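Local structure of lipopolysaccharide heptosyltransferase 2 (Escherichia coli, 1PSW) at residues Pro8-Met14 and Val35-Cys41; Pro43-Arg47 and Gln251-Ile257; Arg105-Arg109 and Arg134-Leu138; Val256-Cys262 and Val275-Arg281. The protein transfers the second heptose from ADP-L-glycero-D-manno-heptose onto heptosyl-Kdo2-lipid A during assembly of the lipopolysaccharide inner core. Residues are numbered along the deposited sequence.

Contact 1. Residues Pro8-Met14 and Val35-Cys41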
loop_
_atom_site.group_PDB
_atom_site.type_symbol
_atom_site.label_atom_id
_atom_site.label_comp_id
_atom_site.label_asym_id
_atom_site.label_seq_id
_atom_site.Cartn_x
_atom_site.Cartn_y
_atom_site.Cartn_z
ATOM N N PRO A 8 8.032 -6.613 3.559
ATOM C CA PRO A 8 8.608 -5.967 2.381
ATOM C C PRO A 8 8.942 -4.508 2.651
ATOM O O PRO A 8 8.509 -3.947 3.655
ATOM C CB PRO A 8 7.522 -6.148 1.329
ATOM C CG PRO A 8 6.268 -6.089 2.132
ATOM C CD PRO A 8 6.610 -6.940 3.336
ATOM N N SER A 9 9.700 -3.898 1.748
ATOM C CA SER A 9 10.117 -2.511 1.905
ATOM C C SER A 9 9.375 -1.545 0.997
ATOM O O SER A 9 9.893 -0.486 0.668
ATOM C CB SER A 9 11.614 -2.395 1.638
ATOM O OG SER A 9 12.329 -3.252 2.506
ATOM N N TRP A 10 8.170 -1.913 0.584
ATOM C CA TRP A 10 7.372 -1.051 -0.271
ATOM C C TRP A 10 5.991 -0.916 0.327
ATOM O O TRP A 10 5.433 -1.893 0.817
ATOM C CB TRP A 10 7.268 -1.634 -1.675
ATOM C CG TRP A 10 8.579 -1.724 -2.358
ATOM C CD1 TRP A 10 9.373 -2.829 -2.471
ATOM C CD2 TRP A 10 9.271 -0.661 -3.017
ATOM N NE1 TRP A 10 10.519 -2.520 -3.165
ATOM C CE2 TRP A 10 10.482 -1.195 -3.511
ATOM C CE3 TRP A 10 8.987 0.692 -3.237
ATOM C CZ2 TRP A 10 11.410 -0.419 -4.219
ATOM C CZ3 TRP A 10 9.907 1.463 -3.939
ATOM C CH2 TRP A 10 11.106 0.904 -4.421
ATOM N N VAL A 11 5.444 0.293 0.286
ATOM C CA VAL A 11 4.121 0.544 0.833
ATOM C C VAL A 11 3.077 -0.424 0.293
ATOM O O VAL A 11 2.373 -1.070 1.068
ATOM C CB VAL A 11 3.663 1.990 0.542
ATOM C CG1 VAL A 11 2.225 2.183 0.993
ATOM C CG2 VAL A 11 4.570 2.976 1.269
ATOM N N GLY A 12 2.985 -0.536 -1.029
ATOM C CA GLY A 12 2.006 -1.430 -1.622
ATOM C C GLY A 12 2.105 -2.845 -1.094
ATOM O O GLY A 12 1.123 -3.400 -0.602
ATOM N N ASP A 13 3.299 -3.424 -1.199
ATOM C CA ASP A 13 3.562 -4.779 -0.749
ATOM C C ASP A 13 3.252 -4.955 0.736
ATOM O O ASP A 13 2.693 -5.971 1.140
ATOM C CB ASP A 13 5.024 -5.140 -1.025
ATOM C CG ASP A 13 5.339 -5.225 -2.507
ATOM O OD1 ASP A 13 4.491 -4.817 -3.328
ATOM O OD2 ASP A 13 6.442 -5.698 -2.854
HETATM N N MSE A 14 3.612 -3.966 1.547
HETATM C CA MSE A 14 3.349 -4.044 2.979
HETATM C C MSE A 14 1.843 -4.088 3.228
HETATM O O MSE A 14 1.363 -4.826 4.087
HETATM C CB MSE A 14 3.952 -2.837 3.705
HETATM C CG MSE A 14 3.728 -2.843 5.222
HETATM SE SE MSE A 14 4.448 -4.434 6.111
HETATM C CE MSE A 14 6.328 -4.056 5.921
ATOM N N VAL A 35 6.584 -7.982 13.131
ATOM C CA VAL A 35 7.026 -7.698 11.776
ATOM C C VAL A 35 8.262 -6.825 11.770
ATOM O O VAL A 35 8.290 -5.764 12.397
ATOM C CB VAL A 35 5.922 -6.984 10.964
ATOM C CG1 VAL A 35 6.410 -6.723 9.541
ATOM C CG2 VAL A 35 4.667 -7.836 10.945
HETATM N N MSE A 36 9.288 -7.288 11.063
HETATM C CA MSE A 36 10.534 -6.550 10.940
HETATM C C MSE A 36 10.540 -5.859 9.587
HETATM O O MSE A 36 10.405 -6.508 8.547
HETATM C CB MSE A 36 11.734 -7.487 11.040
HETATM C CG MSE A 36 13.060 -6.746 11.022
HETATM SE SE MSE A 36 14.592 -7.938 10.979
HETATM C CE MSE A 36 14.584 -8.471 12.813
ATOM N N ALA A 37 10.680 -4.539 9.608
ATOM C CA ALA A 37 10.693 -3.737 8.389
ATOM C C ALA A 37 11.445 -2.437 8.657
ATOM O O ALA A 37 11.756 -2.122 9.803
ATOM C CB ALA A 37 9.257 -3.429 7.950
ATOM N N PRO A 38 11.765 -1.674 7.599
ATOM C CA PRO A 38 12.482 -0.412 7.785
ATOM C C PRO A 38 11.750 0.485 8.778
ATOM O O PRO A 38 10.562 0.291 9.042
ATOM C CB PRO A 38 12.503 0.179 6.382
ATOM C CG PRO A 38 12.576 -1.030 5.518
ATOM C CD PRO A 38 11.577 -1.964 6.167
ATOM N N ALA A 39 12.462 1.468 9.321
ATOM C CA ALA A 39 11.890 2.399 10.289
ATOM C C ALA A 39 10.634 3.095 9.760
ATOM O O ALA A 39 9.629 3.174 10.459
ATOM C CB ALA A 39 12.935 3.443 10.683
ATOM N N TRP A 40 10.690 3.585 8.526
ATOM C CA TRP A 40 9.552 4.287 7.948
ATOM C C TRP A 40 8.299 3.422 7.792
ATOM O O TRP A 40 7.208 3.937 7.527
ATOM C CB TRP A 40 9.924 4.886 6.593
ATOM C CG TRP A 40 10.366 3.882 5.590
ATOM C CD1 TRP A 40 11.643 3.462 5.353
ATOM C CD2 TRP A 40 9.527 3.149 4.691
ATOM N NE1 TRP A 40 11.651 2.510 4.358
ATOM C CE2 TRP A 40 10.367 2.301 3.935
ATOM C CE3 TRP A 40 8.147 3.126 4.452
ATOM C CZ2 TRP A 40 9.872 1.438 2.956
ATOM C CZ3 TRP A 40 7.653 2.264 3.474
ATOM C CH2 TRP A 40 8.517 1.432 2.739
ATOM N N CYS A 41 8.451 2.110 7.955
ATOM C CA CYS A 41 7.318 1.198 7.842
ATOM C C CYS A 41 6.537 1.092 9.145
ATOM O O CYS A 41 5.344 0.777 9.139
ATOM C CB CYS A 41 7.786 -0.202 7.434
ATOM S SG CYS A 41 8.317 -0.365 5.716
#
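Trp-40, Met-14 and Ser-9 lose the most surface here. Trp-40 has its CA-to-CB bond sideways to Pro-8-Met-14, but its indole reaches across with chi1 at p. The ring meets the backbone edge-on. Its CZ2 lies 3.0 Å from Ser-9 O and its CH2 4.0 Å from Trp-10 N, both near the ring plane. Val-11 CG2 packs at 3.9 Å from Trp-40 CZ3. No hydrogen bond joins the two segments, so the fit is one of shape.

Met-14 is a selenomethionine in the first turn of helix 11-27. Its CE methyl touches Ala-37 CB at 3.6 Å and Cys-41 SG at 4.2 Å. It also reaches Val-35 CG1 at 4.5 Å. Leu-44 and Leu-45 of helix 42-45 pack on the same side chain. Ser-9 covers the turn after the strand, with OG 3.8 Å from Pro-38 CG.

Trp-10 is the N-cap of helix 11-27, and Met-14 N bonds back to Trp-10 O at 2.9 Å. The loop before the helix lies against the loop that leaves strand 32-37. This is the C-terminal end of the parallel strands in the first beta-alpha-beta unit, strand 2-6, helix 11-27 and strand 32-37, in the N-terminal Rossmann-like domain of a GT-B glycosyltransferase.

Contact 2. Residues Pro43-Arg47 and Gln251-Ile257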
loop_
_atom_site.group_PDB
_atom_site.type_symbol
_atom_site.label_atom_id
_atom_site.label_comp_id
_atom_site.label_asym_id
_atom_site.label_seq_id
_atom_site.Cartn_x
_atom_site.Cartn_y
_atom_site.Cartn_z
ATOM N N PRO A 43 5.082 3.183 11.079
ATOM C CA PRO A 43 3.804 3.905 11.129
ATOM C C PRO A 43 2.625 3.138 10.531
ATOM O O PRO A 43 1.538 3.113 11.107
ATOM C CB PRO A 43 4.108 5.191 10.365
ATOM C CG PRO A 43 5.556 5.415 10.676
ATOM C CD PRO A 43 6.135 4.035 10.500
ATOM N N LEU A 44 2.841 2.506 9.381
ATOM C CA LEU A 44 1.777 1.753 8.721
ATOM C C LEU A 44 1.392 0.527 9.536
ATOM O O LEU A 44 0.205 0.218 9.706
ATOM C CB LEU A 44 2.228 1.329 7.324
ATOM C CG LEU A 44 1.161 0.734 6.408
ATOM C CD1 LEU A 44 -0.033 1.668 6.333
ATOM C CD2 LEU A 44 1.749 0.505 5.025
ATOM N N LEU A 45 2.402 -0.174 10.036
ATOM C CA LEU A 45 2.178 -1.363 10.845
ATOM C C LEU A 45 1.376 -1.034 12.097
ATOM O O LEU A 45 0.601 -1.861 12.582
ATOM C CB LEU A 45 3.518 -1.978 11.253
ATOM C CG LEU A 45 4.337 -2.591 10.114
ATOM C CD1 LEU A 45 5.756 -2.857 10.587
ATOM C CD2 LEU A 45 3.669 -3.873 9.634
ATOM N N SER A 46 1.567 0.171 12.624
ATOM C CA SER A 46 0.862 0.568 13.837
ATOM C C SER A 46 -0.634 0.708 13.567
ATOM O O SER A 46 -1.433 0.746 14.500
ATOM C CB SER A 46 1.416 1.887 14.384
ATOM O OG SER A 46 0.965 2.992 13.617
ATOM N N ARG A 47 -1.012 0.780 12.292
ATOM C CA ARG A 47 -2.415 0.892 11.930
ATOM C C ARG A 47 -3.059 -0.476 11.724
ATOM O O ARG A 47 -4.273 -0.555 11.538
ATOM C CB ARG A 47 -2.586 1.740 10.660
ATOM C CG ARG A 47 -2.059 3.157 10.753
ATOM C CD ARG A 47 -2.705 3.941 11.889
ATOM N NE ARG A 47 -4.167 3.876 11.874
ATOM C CZ ARG A 47 -4.942 4.608 12.671
ATOM N NH1 ARG A 47 -4.392 5.459 13.532
ATOM N NH2 ARG A 47 -6.258 4.486 12.624
ATOM N N GLN A 251 3.690 11.156 8.103
ATOM C CA GLN A 251 4.246 9.835 8.372
ATOM C C GLN A 251 3.118 8.946 7.841
ATOM O O GLN A 251 1.983 9.415 7.716
ATOM C CB GLN A 251 4.440 9.619 9.877
ATOM C CG GLN A 251 5.619 10.384 10.469
ATOM C CD GLN A 251 6.943 9.956 9.863
ATOM O OE1 GLN A 251 7.363 8.811 10.008
ATOM N NE2 GLN A 251 7.600 10.874 9.172
ATOM N N LEU A 252 3.398 7.682 7.531
ATOM C CA LEU A 252 2.365 6.793 6.986
ATOM C C LEU A 252 1.082 6.697 7.811
ATOM O O LEU A 252 -0.010 6.577 7.248
ATOM C CB LEU A 252 2.930 5.383 6.769
ATOM C CG LEU A 252 3.966 5.257 5.649
ATOM C CD1 LEU A 252 4.552 3.851 5.606
ATOM C CD2 LEU A 252 3.298 5.598 4.331
ATOM N N ASP A 253 1.207 6.748 9.135
ATOM C CA ASP A 253 0.027 6.662 9.978
ATOM C C ASP A 253 -0.851 7.895 9.771
ATOM O O ASP A 253 -2.068 7.784 9.692
ATOM C CB ASP A 253 0.427 6.454 11.457
ATOM C CG ASP A 253 1.224 7.616 12.045
ATOM O OD1 ASP A 253 2.053 8.222 11.340
ATOM O OD2 ASP A 253 1.018 7.903 13.243
ATOM N N GLN A 254 -0.235 9.065 9.636
ATOM C CA GLN A 254 -1.000 10.275 9.408
ATOM C C GLN A 254 -1.596 10.260 8.000
ATOM O O GLN A 254 -2.710 10.745 7.785
ATOM C CB GLN A 254 -0.108 11.491 9.586
ATOM C CG GLN A 254 0.430 11.605 10.985
ATOM C CD GLN A 254 1.511 12.642 11.108
ATOM O OE1 GLN A 254 2.488 12.629 10.357
ATOM N NE2 GLN A 254 1.350 13.552 12.061
ATOM N N ALA A 255 -0.854 9.708 7.042
ATOM C CA ALA A 255 -1.343 9.617 5.672
ATOM C C ALA A 255 -2.590 8.737 5.622
ATOM O O ALA A 255 -3.562 9.064 4.943
ATOM C CB ALA A 255 -0.256 9.046 4.757
ATOM N N VAL A 256 -2.553 7.614 6.339
ATOM C CA VAL A 256 -3.686 6.690 6.383
ATOM C C VAL A 256 -4.934 7.409 6.889
ATOM O O VAL A 256 -6.011 7.294 6.314
ATOM C CB VAL A 256 -3.405 5.510 7.326
ATOM C CG1 VAL A 256 -4.693 4.765 7.611
ATOM C CG2 VAL A 256 -2.375 4.567 6.682
ATOM N N ILE A 257 -4.774 8.150 7.980
ATOM C CA ILE A 257 -5.874 8.893 8.582
ATOM C C ILE A 257 -6.448 9.937 7.616
ATOM O O ILE A 257 -7.650 9.984 7.397
ATOM C CB ILE A 257 -5.410 9.594 9.893
ATOM C CG1 ILE A 257 -5.045 8.537 10.947
ATOM C CG2 ILE A 257 -6.514 10.514 10.406
ATOM C CD1 ILE A 257 -4.219 9.069 12.111
HETATM O O HOH W 1 -1.254 6.373 14.647
#
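Arg-47 has chi1, chi2 and chi3 all at m, so its chain folds back over helix 252-260. Arg-47 CD lies 4.0 Å from Asp-253 CB, and Arg-47 CG lies 4.3 Å from Val-256 CG2. Ile-257 points sideways at CB, but with chi1 m and chi2 t its end comes nearer. Its CG1 sits over one face of the guanidinium, and Ile-257 CD1 is 3.9 Å from Arg-47 NH1.

Pro-43 packs against the start of the helix through CB, 3.8 Å from Leu-252 CB and 3.5 Å from Asp-253 N. Leu-44, with chi1 t and chi2 p, puts CD1 3.7 Å from Val-256 CG2. Ser-46 takes chi1 p, which turns OG back to donate to Pro-43 O at 2.6 Å.

Asp-253, also p, makes no direct bond to Arg-47. One water bridges them, 3.1 Å from Asp-253 OD2 and weakly bound to Arg-47 NH1 at 3.5 Å. The salt bridge of Arg-47 goes to Glu-166. Such mainly apolar interdomain packing is consistent with domains that can shift, as in GT-B relatives.

Contact 3. Residues Arg105-Arg109 and Arg134-Leu138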
loop_
_atom_site.group_PDB
_atom_site.type_symbol
_atom_site.label_atom_id
_atom_site.label_comp_id
_atom_site.label_asym_id
_atom_site.label_seq_id
_atom_site.Cartn_x
_atom_site.Cartn_y
_atom_site.Cartn_z
ATOM N N ARG A 105 10.951 -21.864 8.937
ATOM C CA ARG A 105 11.128 -20.656 8.146
ATOM C C ARG A 105 10.517 -20.842 6.756
ATOM O O ARG A 105 11.034 -21.605 5.940
ATOM C CB ARG A 105 12.618 -20.336 8.050
ATOM C CG ARG A 105 13.309 -20.320 9.415
ATOM C CD ARG A 105 14.782 -19.948 9.309
ATOM N NE ARG A 105 15.565 -20.950 8.581
ATOM C CZ ARG A 105 15.752 -22.202 8.989
ATOM N NH1 ARG A 105 15.214 -22.624 10.126
ATOM N NH2 ARG A 105 16.482 -23.036 8.261
ATOM N N THR A 106 9.421 -20.126 6.499
ATOM C CA THR A 106 8.682 -20.225 5.237
ATOM C C THR A 106 8.799 -19.021 4.304
ATOM O O THR A 106 8.969 -17.888 4.750
ATOM C CB THR A 106 7.181 -20.441 5.510
ATOM O OG1 THR A 106 7.014 -21.514 6.445
ATOM C CG2 THR A 106 6.446 -20.772 4.215
ATOM N N GLY A 107 8.681 -19.280 3.003
ATOM C CA GLY A 107 8.752 -18.220 2.015
ATOM C C GLY A 107 8.905 -18.760 0.608
ATOM O O GLY A 107 9.298 -19.912 0.425
ATOM N N TRP A 108 8.576 -17.949 -0.393
ATOM C CA TRP A 108 8.728 -18.403 -1.771
ATOM C C TRP A 108 10.223 -18.491 -2.051
ATOM O O TRP A 108 11.018 -17.784 -1.437
ATOM C CB TRP A 108 8.052 -17.438 -2.749
ATOM C CG TRP A 108 6.568 -17.381 -2.561
ATOM C CD1 TRP A 108 5.860 -16.450 -1.852
ATOM C CD2 TRP A 108 5.607 -18.330 -3.048
ATOM N NE1 TRP A 108 4.519 -16.760 -1.870
ATOM C CE2 TRP A 108 4.337 -17.908 -2.595
ATOM C CE3 TRP A 108 5.697 -19.497 -3.825
ATOM C CZ2 TRP A 108 3.168 -18.610 -2.887
ATOM C CZ3 TRP A 108 4.528 -20.196 -4.119
ATOM C CH2 TRP A 108 3.281 -19.747 -3.649
ATOM N N ARG A 109 10.602 -19.367 -2.970
ATOM C CA ARG A 109 12.008 -19.563 -3.301
ATOM C C ARG A 109 12.788 -18.271 -3.534
ATOM O O ARG A 109 13.897 -18.121 -3.027
ATOM C CB ARG A 109 12.131 -20.480 -4.518
ATOM C CG ARG A 109 13.549 -20.934 -4.814
ATOM C CD ARG A 109 13.552 -22.064 -5.830
ATOM N NE ARG A 109 12.997 -21.660 -7.118
ATOM C CZ ARG A 109 12.802 -22.493 -8.136
ATOM N NH1 ARG A 109 13.118 -23.774 -8.007
ATOM N NH2 ARG A 109 12.297 -22.047 -9.278
ATOM N N ARG A 134 -0.484 -14.876 -3.346
ATOM C CA ARG A 134 0.824 -15.427 -3.025
ATOM C C ARG A 134 1.186 -15.264 -1.556
ATOM O O ARG A 134 1.810 -16.149 -0.967
ATOM C CB ARG A 134 1.907 -14.800 -3.909
ATOM C CG ARG A 134 1.696 -15.105 -5.385
ATOM C CD ARG A 134 2.794 -14.541 -6.273
ATOM N NE ARG A 134 2.409 -14.655 -7.676
ATOM C CZ ARG A 134 3.144 -14.234 -8.701
ATOM N NH1 ARG A 134 4.326 -13.667 -8.491
ATOM N NH2 ARG A 134 2.682 -14.365 -9.941
ATOM N N TYR A 135 0.805 -14.142 -0.955
ATOM C CA TYR A 135 1.096 -13.925 0.462
ATOM C C TYR A 135 0.228 -14.832 1.315
ATOM O O TYR A 135 0.710 -15.499 2.226
ATOM C CB TYR A 135 0.845 -12.469 0.870
ATOM C CG TYR A 135 1.949 -11.516 0.477
ATOM C CD1 TYR A 135 3.258 -11.966 0.290
ATOM C CD2 TYR A 135 1.695 -10.154 0.331
ATOM C CE1 TYR A 135 4.283 -11.081 -0.031
ATOM C CE2 TYR A 135 2.714 -9.265 0.012
ATOM C CZ TYR A 135 4.009 -9.738 -0.168
ATOM O OH TYR A 135 5.025 -8.862 -0.483
ATOM N N ILE A 136 -1.063 -14.848 1.008
ATOM C CA ILE A 136 -2.020 -15.660 1.742
ATOM C C ILE A 136 -1.654 -17.145 1.718
ATOM O O ILE A 136 -1.755 -17.823 2.731
ATOM C CB ILE A 136 -3.450 -15.468 1.175
ATOM C CG1 ILE A 136 -3.968 -14.071 1.538
ATOM C CG2 ILE A 136 -4.373 -16.558 1.693
ATOM C CD1 ILE A 136 -5.311 -13.706 0.898
ATOM N N ALA A 137 -1.228 -17.643 0.562
ATOM C CA ALA A 137 -0.861 -19.050 0.415
ATOM C C ALA A 137 0.199 -19.525 1.415
ATOM O O ALA A 137 0.228 -20.706 1.782
ATOM C CB ALA A 137 -0.376 -19.316 -1.001
ATOM N N LEU A 138 1.067 -18.619 1.856
ATOM C CA LEU A 138 2.126 -18.995 2.793
ATOM C C LEU A 138 1.629 -19.428 4.168
ATOM O O LEU A 138 2.344 -20.107 4.903
ATOM C CB LEU A 138 3.125 -17.850 2.956
ATOM C CG LEU A 138 3.866 -17.409 1.691
ATOM C CD1 LEU A 138 4.832 -16.290 2.053
ATOM C CD2 LEU A 138 4.618 -18.585 1.069
#
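Residues Arg-105 to Trp-108 end a strand of the N-terminal parallel sheet. Residues Arg-134 to Ala-137 belong to helix 131-137, which packs against that sheet. The backbones come closest at Gly-107 and Leu-138, whose CA atoms are 6.7 Å apart. Gly-107 is extended, with phi/psi of 167/160, and Leu-138 CD2 packs on its backbone, 4.3 Å from Gly-107 CA. The strand stays bonded on both sides, Thr-106 to Ala-84 and Val-86, Gly-107 to Arg-121.

Trp-108 has the most surface buried by the contact. Its CB points sideways, yet the indole swings to the helix. Its NE1 donates to Arg-134 O at 2.9 Å, with the acceptor near the ring plane. Leu-138 CD2 lies over one face, 3.7 Å from the centroid of the five-membered ring of Trp-108 and 23° off the ring normal. This is a CH-pi contact. Trp-108 CZ2 also meets Ala-137 CB at 4.1 Å, and Trp-128 packs edge-to-face with the indole.

Thr-106 adds a methyl, CG2, 4.2 Å from Leu-138 CD2. Its hydroxyl OG1 bonds to Asp-119. The end of Arg-134 leads away, and its NE bonds to Trp-128 O.

One tryptophan therefore joins strand and helix in two ways. Its NH pairs with a main-chain carbonyl, while its face takes a leucine methyl.

Contact 4. Residues Val256-Cys262 and Val275-Arg281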
loop_
_atom_site.group_PDB
_atom_site.type_symbol
_atom_site.label_atom_id
_atom_site.label_comp_id
_atom_site.label_asym_id
_atom_site.label_seq_id
_atom_site.Cartn_x
_atom_site.Cartn_y
_atom_site.Cartn_z
ATOM N N VAL A 256 -2.553 7.614 6.339
ATOM C CA VAL A 256 -3.686 6.690 6.383
ATOM C C VAL A 256 -4.934 7.409 6.889
ATOM O O VAL A 256 -6.011 7.294 6.314
ATOM C CB VAL A 256 -3.405 5.510 7.326
ATOM C CG1 VAL A 256 -4.693 4.765 7.611
ATOM C CG2 VAL A 256 -2.375 4.567 6.682
ATOM N N ILE A 257 -4.774 8.150 7.980
ATOM C CA ILE A 257 -5.874 8.893 8.582
ATOM C C ILE A 257 -6.448 9.937 7.616
ATOM O O ILE A 257 -7.650 9.984 7.397
ATOM C CB ILE A 257 -5.410 9.594 9.893
ATOM C CG1 ILE A 257 -5.045 8.537 10.947
ATOM C CG2 ILE A 257 -6.514 10.514 10.406
ATOM C CD1 ILE A 257 -4.219 9.069 12.111
ATOM N N LEU A 258 -5.576 10.744 7.020
ATOM C CA LEU A 258 -6.026 11.788 6.086
ATOM C C LEU A 258 -6.710 11.231 4.833
ATOM O O LEU A 258 -7.682 11.802 4.340
ATOM C CB LEU A 258 -4.854 12.690 5.692
ATOM C CG LEU A 258 -4.334 13.569 6.840
ATOM C CD1 LEU A 258 -3.065 14.305 6.425
ATOM C CD2 LEU A 258 -5.413 14.565 7.260
ATOM N N ILE A 259 -6.176 10.136 4.307
ATOM C CA ILE A 259 -6.779 9.501 3.151
ATOM C C ILE A 259 -8.196 9.046 3.535
ATOM O O ILE A 259 -9.149 9.221 2.772
ATOM C CB ILE A 259 -5.914 8.298 2.676
ATOM C CG1 ILE A 259 -4.663 8.838 1.973
ATOM C CG2 ILE A 259 -6.721 7.388 1.723
ATOM C CD1 ILE A 259 -3.622 7.785 1.632
ATOM N N ALA A 260 -8.337 8.492 4.734
ATOM C CA ALA A 260 -9.638 8.036 5.208
ATOM C C ALA A 260 -10.624 9.208 5.283
ATOM O O ALA A 260 -11.820 9.027 5.089
ATOM C CB ALA A 260 -9.483 7.393 6.592
ATOM N N ALA A 261 -10.118 10.410 5.559
ATOM C CA ALA A 261 -10.968 11.596 5.675
ATOM C C ALA A 261 -11.404 12.185 4.330
ATOM O O ALA A 261 -12.252 13.068 4.287
ATOM C CB ALA A 261 -10.262 12.658 6.508
ATOM N N CYS A 262 -10.814 11.706 3.239
ATOM C CA CYS A 262 -11.155 12.194 1.900
ATOM C C CYS A 262 -12.414 11.565 1.340
ATOM O O CYS A 262 -12.657 10.383 1.556
ATOM C CB CYS A 262 -10.032 11.898 0.910
ATOM S SG CYS A 262 -8.491 12.817 1.214
ATOM N N VAL A 275 -3.362 1.622 -0.058
ATOM C CA VAL A 275 -3.777 2.142 1.234
ATOM C C VAL A 275 -5.225 2.632 1.130
ATOM O O VAL A 275 -6.057 2.283 1.965
ATOM C CB VAL A 275 -2.851 3.295 1.699
ATOM C CG1 VAL A 275 -3.393 3.922 2.978
ATOM C CG2 VAL A 275 -1.436 2.757 1.942
ATOM N N ALA A 276 -5.527 3.427 0.102
ATOM C CA ALA A 276 -6.882 3.940 -0.099
ATOM C C ALA A 276 -7.878 2.782 -0.258
ATOM O O ALA A 276 -8.986 2.822 0.284
ATOM C CB ALA A 276 -6.919 4.848 -1.335
ATOM N N ALA A 277 -7.474 1.751 -0.994
ATOM C CA ALA A 277 -8.312 0.573 -1.222
ATOM C C ALA A 277 -8.633 -0.140 0.093
ATOM O O ALA A 277 -9.755 -0.591 0.303
ATOM C CB ALA A 277 -7.610 -0.394 -2.187
ATOM N N ALA A 278 -7.637 -0.245 0.970
ATOM C CA ALA A 278 -7.805 -0.898 2.262
ATOM C C ALA A 278 -8.763 -0.111 3.143
ATOM O O ALA A 278 -9.453 -0.686 3.984
ATOM C CB ALA A 278 -6.453 -1.034 2.950
ATOM N N LEU A 279 -8.795 1.202 2.948
ATOM C CA LEU A 279 -9.674 2.079 3.717
ATOM C C LEU A 279 -11.083 2.107 3.135
ATOM O O LEU A 279 -11.985 2.715 3.708
ATOM C CB LEU A 279 -9.097 3.498 3.744
ATOM C CG LEU A 279 -7.860 3.657 4.631
ATOM C CD1 LEU A 279 -7.113 4.956 4.300
ATOM C CD2 LEU A 279 -8.306 3.653 6.101
ATOM N N ASN A 280 -11.262 1.461 1.986
ATOM C CA ASN A 280 -12.565 1.402 1.323
ATOM C C ASN A 280 -13.072 2.795 0.914
ATOM O O ASN A 280 -14.264 3.094 1.012
ATOM C CB ASN A 280 -13.582 0.732 2.256
ATOM C CG ASN A 280 -14.814 0.232 1.522
ATOM O OD1 ASN A 280 -14.704 -0.364 0.452
ATOM N ND2 ASN A 280 -15.988 0.459 2.096
ATOM N N ARG A 281 -12.156 3.646 0.472
ATOM C CA ARG A 281 -12.512 4.987 0.038
ATOM C C ARG A 281 -12.752 4.948 -1.471
ATOM O O ARG A 281 -12.092 4.194 -2.184
ATOM C CB ARG A 281 -11.363 5.969 0.337
ATOM C CG ARG A 281 -11.092 6.270 1.816
ATOM C CD ARG A 281 -12.107 7.256 2.383
ATOM N NE ARG A 281 -13.390 6.630 2.598
ATOM C CZ ARG A 281 -14.560 7.190 2.333
ATOM N NH1 ARG A 281 -14.635 8.416 1.831
ATOM N NH2 ARG A 281 -15.665 6.494 2.563
#
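Ile-259 and Leu-279 form the centre of this helix pair. Ile-259 CG2 lies 3.6 Å from Leu-279 CD1 and 4.0 Å from Ala-276 CB. Small residues let the backbones come close: the CA atoms of Ile-259 and Ala-276 are 6.4 Å apart, and those of Ala-260 and Leu-279 are 6.1 Å apart. Leu-279 CD2 also touches Ala-260 CB at 4.0 Å and Val-256 CG1 at 4.1 Å. Its CD1 comes within 3.3 Å of Val-256 O.

Val-275 extends the apolar patch. Its CG1 meets Val-256 CG2 at 3.9 Å and Ile-259 CD1 at 4.1 Å. On its other side Val-275 packs on Val-11 of helix 11-27.

Both helices belong to the C-terminal Rossmann-like domain of the GT-B fold. Strand 264-268 lies between them in the chain, and its Ile-265 touches both Ile-259 and Ala-276.

Helix 271-278 closes with a Schellman motif. Asn-280 has positive phi (62°), and Arg-281 N bonds back to Ala-276 O at 3.3 Å. The turn directs Arg-281 toward the end of the other helix. Arg-281 CD lies 3.2 Å from Ala-260 O and 3.6 Å from Ile-259 O. At the outer edge Arg-281 NH1 donates to Cys-262 O at 2.8 Å, near the guanidinium plane. The same NH1 forms a salt bridge with Glu-346 of the C-terminal helix 332-347.

Overall arrangement
From the N terminus, contact 1 closes first, within the first beta-alpha-beta unit. Contact 2 opens just after it, at helix 42-45, and closes about 200 residues later on helix 252-260. This long loop joins the two domains. Contact 3 is nested inside it and ties helix 131-137 to the N-terminal sheet. Contact 4 then closes a short loop through strand 264-268 and ties helix 252-260 to the end of helix 271-278 in the C-terminal domain. It shares Val-256 and Ile-257 with contact 2. Contact 1 touches all three others, as where Trp-40 meets Leu-252 and Pro-8 meets Tyr-135. Contacts 3 and 4 lie on opposite sides of the chain's centre, with centres about 27 Å apart.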